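PDB 1O5U: novel Thermotoga maritima enzyme TM1112 from Thermotoga maritima, which is of unknown function but has the cupin fold with a EutQ-like domain and is probably an enzyme. Local coordinates for residues Ile17-Pro22 with Val71-Asp76; Pro34-Glu39 with Glu92-His97; Thr49-Tyr54 with Lys96-Phe101. All coordinates share one frame; numbering follows the deposited sequence.

Contact 1 (Ile17-Pro22 with Val71-Asp76); sequences IEKPTP and VIEKGD
K19 and D76 are the nearest pair of CA atoms across I17-P22 and V71-D76, 5.0 Å apart, where the end of strand 16-18 passes the type II turn E73-D76 that follows strand 69-73. Direct backbone contact is slight: D76 CA lies 3.6 Å from E18 O in a CA-H...O contact, while E18 takes its backbone hydrogen bonding from L77, one residue further on. The principal polar tie is a salt bridge, also a hydrogen bond, from K19 NZ to D76 OD2 at 2.8 Å. A bend in the lysine chain (chi2 -71°) turns CD back toward D76, and the amine then meets OD2 from above the carboxylate plane, 56° out of it. The other carboxylate oxygen is engaged too, since E73 N donates to D76 OD1 at 2.9 Å in a fairly straight bond of 160°. The bonds at OD1 and OD2 together limit how the carboxylate can turn, and the turn itself is closed by D76 N to E73 O, 3.0 Å. This turn carries the chain from the four-stranded sheet to strand 77-80 of the five-stranded one, and G75 stands at the first glycine of the G(X)5PXG signature of cupin motif 2. G75 has a positive phi, at which a CB would press on the carbonyl O of K74 and crowd K19 NZ. P20 CD rests 3.3 Å from G75 O. On the apolar side I17 crosses I72 at about a right angle, its CD1 tight against I72 CG2 at 3.5 Å, and both isoleucines also touch V78 on strand 77-80. The other branch of I17, CG2, packs against the carboxylate at D76 OD1, 3.7 Å away. E18 points its carboxylate elsewhere, into a salt bridge with K24.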
loop_
_atom_site.group_PDB
_atom_site.type_symbol
_atom_site.label_atom_id
_atom_site.label_comp_id
_atom_site.label_asym_id
_atom_site.label_seq_id
_atom_site.Cartn_x
_atom_site.Cartn_y
_atom_site.Cartn_z
ATOM N N ILE A 17 -0.227 8.915 0.156
ATOM C CA ILE A 17 -0.197 8.343 -1.187
ATOM C C ILE A 17 0.331 9.359 -2.182
ATOM O O ILE A 17 -0.098 10.541 -2.200
ATOM C CB ILE A 17 -1.621 7.939 -1.622
ATOM C CG1 ILE A 17 -2.262 7.000 -0.600
ATOM C CG2 ILE A 17 -1.606 7.301 -3.017
ATOM C CD1 ILE A 17 -3.789 6.714 -0.859
ATOM N N GLU A 18 1.267 8.940 -3.013
ATOM C CA GLU A 18 1.766 9.797 -4.033
ATOM C C GLU A 18 2.171 9.012 -5.227
ATOM O O GLU A 18 2.408 7.819 -5.134
ATOM C CB GLU A 18 2.971 10.612 -3.484
ATOM C CG GLU A 18 4.302 9.903 -3.457
ATOM C CD GLU A 18 5.381 10.701 -2.770
ATOM O OE1 GLU A 18 5.069 11.294 -1.696
ATOM O OE2 GLU A 18 6.504 10.787 -3.321
ATOM N N LYS A 19 2.198 9.676 -6.369
ATOM C CA LYS A 19 2.824 9.152 -7.560
ATOM C C LYS A 19 4.267 9.617 -7.500
ATOM O O LYS A 19 4.552 10.824 -7.731
ATOM C CB LYS A 19 2.140 9.701 -8.818
ATOM C CG LYS A 19 0.701 9.261 -8.942
ATOM C CD LYS A 19 0.593 7.795 -9.281
ATOM C CE LYS A 19 -0.828 7.434 -9.835
ATOM N NZ LYS A 19 -1.047 5.968 -9.764
ATOM N N PRO A 20 5.213 8.710 -7.184
ATOM C CA PRO A 20 6.584 9.164 -6.927
ATOM C C PRO A 20 7.287 9.582 -8.206
ATOM O O PRO A 20 6.966 9.083 -9.278
ATOM C CB PRO A 20 7.237 7.916 -6.298
ATOM C CG PRO A 20 6.565 6.825 -7.032
ATOM C CD PRO A 20 5.100 7.245 -7.032
ATOM N N THR A 21 8.245 10.495 -8.114
ATOM C CA THR A 21 9.082 10.788 -9.260
ATOM C C THR A 21 9.987 9.605 -9.544
ATOM O O THR A 21 10.264 8.804 -8.659
ATOM C CB THR A 21 9.926 12.031 -9.022
ATOM O OG1 THR A 21 10.727 11.859 -7.835
ATOM C CG2 THR A 21 9.056 13.233 -8.778
ATOM N N PRO A 22 10.482 9.492 -10.779
ATOM C CA PRO A 22 11.439 8.440 -11.076
ATOM C C PRO A 22 12.645 8.453 -10.144
ATOM O O PRO A 22 13.090 7.407 -9.715
ATOM C CB PRO A 22 11.818 8.713 -12.502
ATOM C CG PRO A 22 10.685 9.433 -13.046
ATOM C CD PRO A 22 10.119 10.275 -11.968
ATOM N N VAL A 71 -8.181 5.206 -2.148
ATOM C CA VAL A 71 -7.978 4.223 -3.189
ATOM C C VAL A 71 -6.491 4.261 -3.498
ATOM O O VAL A 71 -5.855 5.376 -3.628
ATOM C CB VAL A 71 -8.810 4.578 -4.443
ATOM C CG1 VAL A 71 -8.385 3.747 -5.672
ATOM C CG2 VAL A 71 -10.259 4.353 -4.147
ATOM N N ILE A 72 -5.938 3.078 -3.658
ATOM C CA ILE A 72 -4.548 2.952 -4.116
ATOM C C ILE A 72 -4.516 2.078 -5.335
ATOM O O ILE A 72 -5.304 1.144 -5.458
ATOM C CB ILE A 72 -3.643 2.416 -3.031
ATOM C CG1 ILE A 72 -4.175 1.137 -2.436
ATOM C CG2 ILE A 72 -3.526 3.435 -1.907
ATOM C CD1 ILE A 72 -3.271 0.559 -1.308
ATOM N N GLU A 73 -3.671 2.438 -6.267
ATOM C CA GLU A 73 -3.653 1.737 -7.541
ATOM C C GLU A 73 -2.286 1.755 -8.152
ATOM O O GLU A 73 -1.343 2.314 -7.547
ATOM C CB GLU A 73 -4.743 2.242 -8.463
ATOM C CG GLU A 73 -4.669 3.653 -8.832
ATOM C CD GLU A 73 -5.998 4.208 -9.373
ATOM O OE1 GLU A 73 -7.150 3.578 -9.348
ATOM O OE2 GLU A 73 -5.832 5.321 -9.821
ATOM N N LYS A 74 -2.154 1.112 -9.331
ATOM C CA LYS A 74 -0.841 0.918 -9.945
ATOM C C LYS A 74 -0.098 2.236 -10.000
ATOM O O LYS A 74 -0.628 3.271 -10.450
ATOM C CB LYS A 74 -1.024 0.321 -11.359
ATOM C CG LYS A 74 0.241 0.141 -12.128
ATOM C CD LYS A 74 -0.107 -0.498 -13.491
ATOM C CE LYS A 74 1.138 -0.769 -14.323
ATOM N NZ LYS A 74 0.771 -1.017 -15.756
ATOM N N GLY A 75 1.162 2.183 -9.641
ATOM C CA GLY A 75 2.047 3.364 -9.716
ATOM C C GLY A 75 2.077 4.208 -8.488
ATOM O O GLY A 75 2.900 5.112 -8.385
ATOM N N ASP A 76 1.239 3.899 -7.502
ATOM C CA ASP A 76 1.269 4.637 -6.254
ATOM C C ASP A 76 2.332 4.142 -5.300
ATOM O O ASP A 76 2.531 2.924 -5.177
ATOM C CB ASP A 76 -0.078 4.495 -5.520
ATOM C CG ASP A 76 -1.206 5.281 -6.158
ATOM O OD1 ASP A 76 -2.375 4.995 -5.787
ATOM O OD2 ASP A 76 -1.003 6.237 -6.957
#

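Contact 2 (Pro34-Glu39 with Glu92-His97); sequences PIWEKE and EPVRKH
W36 and K96 form the tight side of this contact: they are a hydrogen-bonded antiparallel pair, W36 N reaching K96 O at 2.9 Å, and their side chains meet on the same face of the sheet. K96 CG sits between the backbone N and the carbonyl carbon (chi1 68°); beyond it the chain runs extended past the indole, with CE 3.5 Å from W36 CE3. V94 CG2 also approaches the ring, but V94 has two conformers, which makes that detail doubtful. K38 and V94 repeat the paired bonds, and the N-to-C directions of 35-38 and 93-97 are 167° apart, nearly antiparallel. Strand 35-38 is thereby joined as an outermost strand to the five-stranded sheet of the cupin sandwich. W88, from the other sheet, meets the W36 ring nearly perpendicularly and touches K96, whose NZ is covalently linked to an unidentified group, probably from the crystallisation liquor. On the other face the exposed side chains I35, E37 and R95 make the solvent side. There E37 and R95 lie side by side, pointing the same way, and E37 OE1 forms a salt bridge with R95 NH1 at 3.0 Å; the bond from R95 NE is weak. The oxygen is met from above its carboxylate plane, and a water 2.8 Å from E37 OE1 links it to V94 O. Packing is close again at the P34 end, where I35 CG1 lies over one face of the buried H97 imidazole, 3.7 Å from its centroid, while H97 ND1 donates to W33 O.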
loop_
_atom_site.group_PDB
_atom_site.type_symbol
_atom_site.label_atom_id
_atom_site.label_comp_id
_atom_site.label_asym_id
_atom_site.label_seq_id
_atom_site.Cartn_x
_atom_site.Cartn_y
_atom_site.Cartn_z
ATOM N N PRO A 34 10.829 -6.932 -0.878
ATOM C CA PRO A 34 9.955 -8.104 -1.104
ATOM C C PRO A 34 8.647 -7.773 -1.810
ATOM O O PRO A 34 8.159 -6.629 -1.724
ATOM C CB PRO A 34 9.645 -8.599 0.316
ATOM C CG PRO A 34 9.971 -7.434 1.209
ATOM C CD PRO A 34 11.097 -6.721 0.559
ATOM N N ILE A 35 8.055 -8.791 -2.430
ATOM C CA ILE A 35 6.840 -8.651 -3.214
ATOM C C ILE A 35 5.731 -9.405 -2.500
ATOM O O ILE A 35 5.934 -10.522 -2.012
ATOM C CB ILE A 35 7.055 -9.178 -4.653
ATOM C CG1 ILE A 35 7.991 -8.235 -5.440
ATOM C CG2 ILE A 35 5.690 -9.191 -5.393
ATOM C CD1 ILE A 35 8.510 -8.806 -6.791
ATOM N N TRP A 36 4.553 -8.797 -2.481
ATOM C CA TRP A 36 3.323 -9.346 -1.917
ATOM C C TRP A 36 2.217 -9.208 -2.971
ATOM O O TRP A 36 2.127 -8.204 -3.690
ATOM C CB TRP A 36 2.926 -8.574 -0.690
ATOM C CG TRP A 36 1.669 -9.003 0.010
ATOM C CD1 TRP A 36 1.565 -9.930 0.967
ATOM C CD2 TRP A 36 0.387 -8.390 -0.096
ATOM N NE1 TRP A 36 0.274 -9.986 1.438
ATOM C CE2 TRP A 36 -0.472 -9.053 0.787
ATOM C CE3 TRP A 36 -0.131 -7.363 -0.871
ATOM C CZ2 TRP A 36 -1.787 -8.702 0.942
ATOM C CZ3 TRP A 36 -1.448 -7.029 -0.736
ATOM C CH2 TRP A 36 -2.268 -7.701 0.176
ATOM N N GLU A 37 1.396 -10.240 -3.085
ATOM C CA GLU A 37 0.269 -10.226 -4.000
ATOM C C GLU A 37 -0.987 -10.691 -3.282
ATOM O O GLU A 37 -0.928 -11.541 -2.390
ATOM C CB GLU A 37 0.541 -11.230 -5.126
ATOM C CG GLU A 37 1.641 -10.836 -6.042
ATOM C CD GLU A 37 1.726 -11.793 -7.238
ATOM O OE1 GLU A 37 0.891 -11.709 -8.148
ATOM O OE2 GLU A 37 2.615 -12.632 -7.237
ATOM N N LYS A 38 -2.127 -10.245 -3.766
ATOM C CA LYS A 38 -3.403 -10.615 -3.169
ATOM C C LYS A 38 -4.469 -10.574 -4.237
ATOM O O LYS A 38 -4.548 -9.633 -5.028
ATOM C CB LYS A 38 -3.798 -9.657 -2.073
ATOM C CG LYS A 38 -4.949 -10.077 -1.188
ATOM C CD LYS A 38 -4.526 -11.209 -0.352
ATOM C CE LYS A 38 -5.483 -11.498 0.707
ATOM N NZ LYS A 38 -6.656 -12.106 0.142
ATOM N N GLU A 39 -5.319 -11.603 -4.220
ATOM C CA GLU A 39 -6.408 -11.712 -5.168
ATOM C C GLU A 39 -7.557 -10.820 -4.715
ATOM O O GLU A 39 -7.534 -10.318 -3.613
ATOM C CB GLU A 39 -6.883 -13.177 -5.235
ATOM C CG GLU A 39 -7.639 -13.603 -3.990
ATOM C CD GLU A 39 -6.780 -13.872 -2.727
ATOM O OE1 GLU A 39 -5.500 -13.952 -2.765
ATOM O OE2 GLU A 39 -7.436 -14.099 -1.669
ATOM N N GLU A 92 -9.030 -5.040 -7.839
ATOM C CA GLU A 92 -8.247 -5.694 -8.898
ATOM C C GLU A 92 -7.043 -6.332 -8.260
ATOM O O GLU A 92 -6.378 -5.696 -7.434
ATOM C CB GLU A 92 -7.838 -4.671 -9.949
ATOM C CG GLU A 92 -9.044 -4.003 -10.606
ATOM C CD GLU A 92 -8.658 -2.845 -11.486
ATOM O OE1 GLU A 92 -7.452 -2.637 -11.736
ATOM O OE2 GLU A 92 -9.599 -2.135 -11.905
ATOM N N PRO A 93 -6.695 -7.567 -8.633
ATOM C CA PRO A 93 -5.574 -8.259 -7.982
ATOM C C PRO A 93 -4.330 -7.408 -7.846
ATOM O O PRO A 93 -3.863 -6.794 -8.827
ATOM C CB PRO A 93 -5.331 -9.462 -8.896
ATOM C CG PRO A 93 -6.612 -9.686 -9.513
ATOM C CD PRO A 93 -7.334 -8.409 -9.659
ATOM N N VAL A 94 -3.763 -7.418 -6.644
ATOM C CA VAL A 94 -2.672 -6.494 -6.272
ATOM C C VAL A 94 -1.356 -7.198 -6.297
ATOM O O VAL A 94 -1.290 -8.372 -5.931
ATOM C CB VAL A 94 -2.947 -5.652 -5.006
ATOM C CG1 VAL A 94 -4.164 -4.855 -5.210
ATOM C CG2 VAL A 94 -3.100 -6.453 -3.777
ATOM N N ARG A 95 -0.327 -6.506 -6.801
ATOM C CA ARG A 95 1.087 -6.896 -6.682
ATOM C C ARG A 95 1.850 -5.677 -6.234
ATOM O O ARG A 95 1.713 -4.603 -6.802
ATOM C CB ARG A 95 1.669 -7.426 -7.981
ATOM C CG ARG A 95 3.087 -7.824 -7.886
ATOM C CD ARG A 95 3.630 -8.492 -9.143
ATOM N NE ARG A 95 2.841 -9.647 -9.512
ATOM C CZ ARG A 95 2.449 -9.949 -10.727
ATOM N NH1 ARG A 95 1.702 -11.019 -10.903
ATOM N NH2 ARG A 95 2.782 -9.206 -11.772
ATOM N N LYS A 96 2.643 -5.812 -5.180
ATOM C CA LYS A 96 3.377 -4.658 -4.662
ATOM C C LYS A 96 4.714 -5.053 -4.103
ATOM O O LYS A 96 4.923 -6.227 -3.683
ATOM C CB LYS A 96 2.550 -3.958 -3.580
ATOM C CG LYS A 96 2.369 -4.729 -2.355
ATOM C CD LYS A 96 1.343 -4.106 -1.408
ATOM C CE LYS A 96 1.675 -4.500 0.026
ATOM N NZ LYS A 96 0.961 -3.574 0.975
ATOM N N HIS A 97 5.633 -4.087 -4.123
ATOM C CA HIS A 97 6.877 -4.131 -3.320
ATOM C C HIS A 97 6.576 -3.467 -1.967
ATOM O O HIS A 97 5.840 -2.458 -1.932
ATOM C CB HIS A 97 8.013 -3.370 -4.040
ATOM C CG HIS A 97 8.639 -4.128 -5.173
ATOM N ND1 HIS A 97 9.582 -5.113 -4.970
ATOM C CD2 HIS A 97 8.488 -4.020 -6.518
ATOM C CE1 HIS A 97 9.948 -5.625 -6.136
ATOM N NE2 HIS A 97 9.308 -4.970 -7.099
HETATM O O HOH W 1 -1.659 -10.611 -8.055
#

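Contact 3 (Thr49-Tyr54 with Lys96-Phe101)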
loop_
_atom_site.group_PDB
_atom_site.type_symbol
_atom_site.label_atom_id
_atom_site.label_comp_id
_atom_site.label_asym_id
_atom_site.label_seq_id
_atom_site.Cartn_x
_atom_site.Cartn_y
_atom_site.Cartn_z
ATOM N N THR A 49 4.049 -2.305 12.303
ATOM C CA THR A 49 5.110 -1.366 11.962
ATOM C C THR A 49 4.607 -0.315 10.962
ATOM O O THR A 49 3.506 -0.413 10.414
ATOM C CB THR A 49 6.301 -2.128 11.316
ATOM O OG1 THR A 49 5.909 -2.610 10.029
ATOM C CG2 THR A 49 6.686 -3.417 12.135
ATOM N N ASN A 50 5.429 0.699 10.732
ATOM C CA ASN A 50 5.269 1.543 9.555
ATOM C C ASN A 50 5.515 0.673 8.336
ATOM O O ASN A 50 6.226 -0.310 8.400
ATOM C CB ASN A 50 6.268 2.711 9.557
ATOM C CG ASN A 50 6.046 3.691 10.676
ATOM O OD1 ASN A 50 4.934 4.170 10.913
ATOM N ND2 ASN A 50 7.137 4.051 11.362
ATOM N N GLU A 51 4.879 1.006 7.222
ATOM C CA GLU A 51 5.039 0.259 5.994
ATOM C C GLU A 51 4.878 1.146 4.742
ATOM O O GLU A 51 3.962 1.972 4.662
ATOM C CB GLU A 51 4.002 -0.877 5.946
ATOM C CG GLU A 51 4.227 -1.758 4.745
ATOM C CD GLU A 51 3.606 -3.123 4.918
ATOM O OE1 GLU A 51 2.628 -3.195 5.680
ATOM O OE2 GLU A 51 4.147 -4.110 4.339
ATOM N N THR A 52 5.823 1.023 3.822
ATOM C CA THR A 52 5.755 1.684 2.525
ATOM C C THR A 52 5.607 0.636 1.466
ATOM O O THR A 52 6.340 -0.352 1.517
ATOM C CB THR A 52 7.045 2.497 2.291
ATOM O OG1 THR A 52 7.145 3.484 3.333
ATOM C CG2 THR A 52 6.979 3.293 0.978
ATOM N N CYS A 53 4.664 0.842 0.536
ATOM C CA CYS A 53 4.290 -0.116 -0.525
ATOM C C CYS A 53 4.385 0.657 -1.834
ATOM O O CYS A 53 3.922 1.798 -1.905
ATOM C CB CYS A 53 2.804 -0.591 -0.307
ATOM S SG CYS A 53 2.788 -1.539 1.276
ATOM N N TYR A 54 5.000 0.052 -2.835
ATOM C CA TYR A 54 4.917 0.521 -4.214
ATOM C C TYR A 54 4.043 -0.457 -5.031
ATOM O O TYR A 54 4.347 -1.630 -5.132
ATOM C CB TYR A 54 6.300 0.676 -4.850
ATOM C CG TYR A 54 6.225 1.213 -6.257
ATOM C CD1 TYR A 54 6.524 0.403 -7.361
ATOM C CD2 TYR A 54 5.714 2.496 -6.502
ATOM C CE1 TYR A 54 6.420 0.881 -8.627
ATOM C CE2 TYR A 54 5.557 2.951 -7.794
ATOM C CZ TYR A 54 5.936 2.165 -8.836
ATOM O OH TYR A 54 5.812 2.659 -10.121
ATOM N N LYS A 96 2.643 -5.812 -5.180
ATOM C CA LYS A 96 3.377 -4.658 -4.662
ATOM C C LYS A 96 4.714 -5.053 -4.103
ATOM O O LYS A 96 4.923 -6.227 -3.683
ATOM C CB LYS A 96 2.550 -3.958 -3.580
ATOM C CG LYS A 96 2.369 -4.729 -2.355
ATOM C CD LYS A 96 1.343 -4.106 -1.408
ATOM C CE LYS A 96 1.675 -4.500 0.026
ATOM N NZ LYS A 96 0.961 -3.574 0.975
ATOM N N HIS A 97 5.633 -4.087 -4.123
ATOM C CA HIS A 97 6.877 -4.131 -3.320
ATOM C C HIS A 97 6.576 -3.467 -1.967
ATOM O O HIS A 97 5.840 -2.458 -1.932
ATOM C CB HIS A 97 8.013 -3.370 -4.040
ATOM C CG HIS A 97 8.639 -4.128 -5.173
ATOM N ND1 HIS A 97 9.582 -5.113 -4.970
ATOM C CD2 HIS A 97 8.488 -4.020 -6.518
ATOM C CE1 HIS A 97 9.948 -5.625 -6.136
ATOM N NE2 HIS A 97 9.308 -4.970 -7.099
ATOM N N TYR A 98 7.125 -3.998 -0.863
ATOM C CA TYR A 98 6.829 -3.448 0.465
ATOM C C TYR A 98 8.047 -3.433 1.355
ATOM O O TYR A 98 8.925 -4.279 1.236
ATOM C CB TYR A 98 5.637 -4.157 1.143
ATOM C CG TYR A 98 5.969 -5.536 1.610
ATOM C CD1 TYR A 98 6.485 -5.766 2.886
ATOM C CD2 TYR A 98 5.848 -6.613 0.760
ATOM C CE1 TYR A 98 6.832 -7.073 3.292
ATOM C CE2 TYR A 98 6.173 -7.887 1.158
ATOM C CZ TYR A 98 6.665 -8.128 2.400
ATOM O OH TYR A 98 7.008 -9.444 2.744
ATOM N N ASN A 99 8.112 -2.423 2.223
ATOM C CA ASN A 99 9.251 -2.211 3.135
ATOM C C ASN A 99 8.672 -1.881 4.486
ATOM O O ASN A 99 7.927 -0.941 4.606
ATOM C CB ASN A 99 10.150 -1.055 2.646
ATOM C CG ASN A 99 11.420 -0.902 3.449
ATOM O OD1 ASN A 99 12.205 -1.869 3.608
ATOM N ND2 ASN A 99 11.658 0.317 3.968
ATOM N N LEU A 100 8.962 -2.716 5.477
ATOM C CA LEU A 100 8.555 -2.470 6.866
ATOM C C LEU A 100 9.628 -1.632 7.509
ATOM O O LEU A 100 10.799 -1.864 7.255
ATOM C CB LEU A 100 8.409 -3.798 7.611
ATOM C CG LEU A 100 7.488 -4.826 6.968
ATOM C CD1 LEU A 100 7.434 -6.060 7.841
ATOM C CD2 LEU A 100 6.119 -4.239 6.780
ATOM N N PHE A 101 9.253 -0.653 8.326
ATOM C CA PHE A 101 10.257 0.180 8.961
ATOM C C PHE A 101 9.746 0.793 10.260
ATOM O O PHE A 101 10.512 1.404 11.022
ATOM C CB PHE A 101 10.771 1.242 7.969
ATOM C CG PHE A 101 9.775 2.349 7.660
ATOM C CD1 PHE A 101 9.811 3.544 8.363
ATOM C CD2 PHE A 101 8.825 2.199 6.651
ATOM C CE1 PHE A 101 8.928 4.566 8.086
ATOM C CE2 PHE A 101 7.937 3.224 6.372
ATOM C CZ PHE A 101 7.980 4.404 7.082
ATOM O OXT PHE A 101 8.579 0.642 10.604
HETATM O O HOH W 2 7.346 1.076 12.892
HETATM O O HOH W 3 10.526 2.919 3.426
#
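N50 and F101 begin a ladder of backbone bonds that ties T49-Y54 to K96-F101, strand segments 51-54 and 96-100 running antiparallel at 162°. N50 O accepts F101 N at 3.0 Å and T49 OG1 from the opposite face of its carbonyl plane, two grips that pin this carbonyl near the chain end. T52 with N99 and Y54 with H97 follow as hydrogen-bonded pairs, each with two N-H...O bonds.

Aromatic packing centres on F101. Its CG lies between the backbone N and the carbonyl carbon (chi1 72°), and the ring takes N50 CB over the centre of one face, 3.5 Å from the centroid in a CH-pi contact. T52 OG1 approaches ring atom CE2 of F101 at 3.2 Å. N50 OD1 is held by K82 N, which helps fix the amide.

A plain apolar contact sets C53 SG against Y98 CB, 3.9 Å away.

Water also joins the strands: one molecule accepts from N50 N and donates to the F101 carboxylate at OXT, and another accepts from N99 ND2 and lies only weakly near T52 OG1, 3.4 Å from it.

The E51 carboxylate packs on apolar groups. The side chain lies beside L100, pointing the same way, with OE2 3.1 Å from L100 CD2 and 3.2 Å from Y98 CD1. K96 NZ, which carries the covalently bound group, is 4.7 Å from E51 OE2. An alanine in place of E51 would probably leave L100 CD2 and Y98 CD1 without the carboxylate they pack on. In sequence E51 fits the glutamate of cupin motif 1, a metal ligand in many relatives, so these adjacent strands are probably part of the wall of the cupin barrel pocket.

How the contacts relate
From the N terminus, strand 16-18 opens contact 1, then 34-39 opens contact 2 and 49-54 opens contact 3. The chain returns at 71-76 to close contact 1, so that loop crosses both of the others. Contact 2 closes at 92-97 and contact 3 immediately after, at 96-101; they end on the same strand, 93-100, and share K96 and H97. That strand thus lies between 35-38 and 51-55 in the five-stranded sheet, and P34 O lies 3.0 Å from Y98 N, probably a hydrogen bond. Contact 1 ties the sheet's far edge to the turn leaving the four-stranded sheet, and meets contact 3 where the Y54 ring packs on G75 and D76.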